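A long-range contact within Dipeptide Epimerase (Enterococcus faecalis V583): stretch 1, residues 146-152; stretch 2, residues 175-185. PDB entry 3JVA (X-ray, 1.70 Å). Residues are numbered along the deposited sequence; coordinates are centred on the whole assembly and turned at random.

Stretch 1 (146-152) KAVEKVK
Stretch 2 (175-185) AIREAVGFDIK

Stretch 1 is helical and continues a helix that begins earlier in the chain. Residues 175-180 end a second helix, and a loop follows. The helix axes approach to 9.1 Å, with N-to-C directions 43° apart (signed crossing angle -43°). In register, the CA of Ala 147 lies 6.4 Å from the CA of Ile 176, and the CA of Val 148 lies 5.9 Å from the CA of Val 180.

No hydrogen bond crosses the contact. It is apolar packing, burying 255 Å² in total.

Val 180 is the hub. Its CA-to-CB bond points toward stretch 1, and chi1 is m (-52°). This rotamer brings CG1 to 3.7 Å from Ala 147 CB, 3.8 Å from Val 151 CG2 and 3.8 Å from Val 148 N. Ala 147 also points toward its partner; its side chain is a single methyl, and it fits between Ile 176 and Val 180. Its CB packs 3.9 Å from Ile 176 CG2. Ile 176 points sideways, with chi1 m and chi2 t.

Val 148 also points sideways. With chi1 m (-61°), its CG1 reaches 3.9 Å from Ala 179 CB and 3.8 Å from Ala 179 O. One turn after Ala 147, Val 151 points toward stretch 2. Its chi1 is t (169°), placing CG2 within 3.9 Å of Ile 184 CD1. Ile 184 is buried and extended (phi/psi -101/131), with both chi1 and chi2 m.

Gly 181 leaves the helix at phi/psi 88/178. A CB there would jam against the preceding carbonyl O, so glycine suits the turn. Arg 177 points away from stretch 1, and its chi1 t, chi2 p, chi3 p side chain curls back to brace the loop. Its NH1 donates to Gly 181 O and Ile 184 O, both at 2.7 Å.

The lysines and Glu 149 of stretch 1 make no contact with stretch 2.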

# COMPACT_ATOMS: atom_id res chain seq x y z
N LYS B 146 -27.98 -19.86 38.12
CA LYS B 146 -26.95 -20.82 37.74
C LYS B 146 -25.58 -20.19 37.95
O LYS B 146 -24.65 -20.85 38.39
CB LYS B 146 -27.12 -21.26 36.29
CG LYS B 146 -28.40 -22.05 36.02
CD LYS B 146 -28.47 -22.53 34.58
CE LYS B 146 -28.32 -21.37 33.60
NZ LYS B 146 -28.47 -21.82 32.19
N ALA B 147 -25.48 -18.90 37.63
CA ALA B 147 -24.22 -18.18 37.80
C ALA B 147 -23.79 -18.22 39.27
O ALA B 147 -22.64 -18.52 39.58
CB ALA B 147 -24.36 -16.74 37.33
N VAL B 148 -24.72 -17.91 40.18
CA VAL B 148 -24.36 -17.94 41.59
C VAL B 148 -23.92 -19.34 41.98
O VAL B 148 -22.94 -19.50 42.71
CB VAL B 148 -25.54 -17.47 42.50
CG1 VAL B 148 -25.92 -16.04 42.16
CG2 VAL B 148 -26.72 -18.39 42.35
N GLU B 149 -24.61 -20.36 41.48
CA GLU B 149 -24.25 -21.74 41.80
C GLU B 149 -22.81 -22.05 41.36
O GLU B 149 -22.04 -22.63 42.13
CB GLU B 149 -25.22 -22.72 41.13
CG GLU B 149 -26.63 -22.65 41.68
CD GLU B 149 -27.61 -23.57 40.97
OE1 GLU B 149 -28.80 -23.55 41.32
OE2 GLU B 149 -27.18 -24.31 40.05
N LYS B 150 -22.46 -21.65 40.15
CA LYS B 150 -21.11 -21.90 39.63
C LYS B 150 -20.06 -21.13 40.40
O LYS B 150 -18.96 -21.62 40.64
CB LYS B 150 -21.03 -21.54 38.14
CG LYS B 150 -22.13 -22.16 37.29
CD LYS B 150 -22.26 -23.66 37.52
CE LYS B 150 -23.40 -24.23 36.70
NZ LYS B 150 -23.64 -25.67 36.99
N VAL B 151 -20.39 -19.90 40.79
CA VAL B 151 -19.45 -19.10 41.55
C VAL B 151 -19.17 -19.76 42.90
O VAL B 151 -18.04 -19.75 43.39
CB VAL B 151 -19.98 -17.67 41.76
CG1 VAL B 151 -19.13 -16.93 42.79
CG2 VAL B 151 -19.98 -16.92 40.43
N LYS B 152 -20.21 -20.34 43.50
CA LYS B 152 -20.06 -21.02 44.78
C LYS B 152 -19.13 -22.21 44.60
O LYS B 152 -18.46 -22.64 45.55
CB LYS B 152 -21.41 -21.50 45.31
CG LYS B 152 -22.43 -20.40 45.47
CD LYS B 152 -23.63 -20.86 46.29
CE LYS B 152 -24.65 -19.74 46.42
NZ LYS B 152 -24.01 -18.47 46.86
N ALA B 175 -28.77 -9.56 34.43
CA ALA B 175 -29.16 -10.43 35.54
C ALA B 175 -27.96 -11.16 36.13
O ALA B 175 -27.79 -11.23 37.35
CB ALA B 175 -30.20 -11.44 35.06
N ILE B 176 -27.11 -11.70 35.26
CA ILE B 176 -25.94 -12.41 35.73
C ILE B 176 -25.01 -11.50 36.51
O ILE B 176 -24.60 -11.83 37.63
CB ILE B 176 -25.17 -13.04 34.54
CG1 ILE B 176 -26.06 -14.10 33.87
CG2 ILE B 176 -23.86 -13.64 35.01
CD1 ILE B 176 -25.49 -14.68 32.59
N ARG B 177 -24.68 -10.34 35.94
CA ARG B 177 -23.79 -9.40 36.60
C ARG B 177 -24.30 -8.98 37.98
O ARG B 177 -23.55 -8.99 38.95
CB ARG B 177 -23.58 -8.15 35.73
CG ARG B 177 -22.66 -7.11 36.37
CD ARG B 177 -21.30 -7.70 36.71
NE ARG B 177 -20.47 -7.89 35.52
CZ ARG B 177 -19.42 -8.70 35.47
NH1 ARG B 177 -19.08 -9.41 36.54
NH2 ARG B 177 -18.70 -8.79 34.36
N GLU B 178 -25.57 -8.60 38.06
CA GLU B 178 -26.13 -8.17 39.34
C GLU B 178 -26.15 -9.31 40.35
O GLU B 178 -26.05 -9.08 41.55
CB GLU B 178 -27.54 -7.62 39.14
CG GLU B 178 -28.47 -8.52 38.36
CD GLU B 178 -29.80 -7.86 38.04
OE1 GLU B 178 -29.78 -6.71 37.53
OE2 GLU B 178 -30.86 -8.47 38.28
N ALA B 179 -26.28 -10.54 39.86
CA ALA B 179 -26.32 -11.69 40.74
C ALA B 179 -24.97 -12.05 41.36
O ALA B 179 -24.90 -12.35 42.55
CB ALA B 179 -26.89 -12.90 40.00
N VAL B 180 -23.91 -11.99 40.56
CA VAL B 180 -22.59 -12.37 41.06
C VAL B 180 -21.57 -11.26 41.32
O VAL B 180 -20.50 -11.51 41.86
CB VAL B 180 -21.93 -13.41 40.12
CG1 VAL B 180 -22.90 -14.57 39.88
CG2 VAL B 180 -21.55 -12.74 38.80
N GLY B 181 -21.89 -10.02 40.95
CA GLY B 181 -20.95 -8.95 41.20
C GLY B 181 -19.93 -8.73 40.10
O GLY B 181 -19.91 -9.47 39.11
N PHE B 182 -19.07 -7.74 40.28
CA PHE B 182 -18.08 -7.38 39.27
C PHE B 182 -16.71 -8.06 39.33
O PHE B 182 -15.88 -7.82 38.46
CB PHE B 182 -17.89 -5.86 39.27
CG PHE B 182 -19.08 -5.12 38.73
CD1 PHE B 182 -19.15 -4.80 37.38
CD2 PHE B 182 -20.15 -4.82 39.55
CE1 PHE B 182 -20.29 -4.19 36.85
CE2 PHE B 182 -21.30 -4.22 39.03
CZ PHE B 182 -21.36 -3.90 37.68
N ASP B 183 -16.48 -8.91 40.32
CA ASP B 183 -15.20 -9.61 40.42
C ASP B 183 -15.19 -10.88 39.58
O ASP B 183 -14.18 -11.58 39.51
CB ASP B 183 -14.87 -9.95 41.87
CG ASP B 183 -14.50 -8.73 42.68
OD1 ASP B 183 -13.66 -7.94 42.20
OD2 ASP B 183 -15.05 -8.55 43.79
N ILE B 184 -16.32 -11.19 38.95
CA ILE B 184 -16.42 -12.39 38.12
C ILE B 184 -16.29 -11.96 36.66
O ILE B 184 -16.95 -11.02 36.21
CB ILE B 184 -17.78 -13.11 38.32
CG1 ILE B 184 -17.93 -13.55 39.78
CG2 ILE B 184 -17.88 -14.32 37.40
CD1 ILE B 184 -16.86 -14.51 40.26
N LYS B 185 -15.43 -12.65 35.91
CA LYS B 185 -15.23 -12.32 34.51
C LYS B 185 -16.34 -12.91 33.65
O LYS B 185 -16.77 -14.04 33.87
CB LYS B 185 -13.86 -12.81 34.04
CG LYS B 185 -12.71 -11.98 34.59
CD LYS B 185 -11.35 -12.55 34.20
CE LYS B 185 -11.10 -13.89 34.87
NZ LYS B 185 -9.72 -14.40 34.61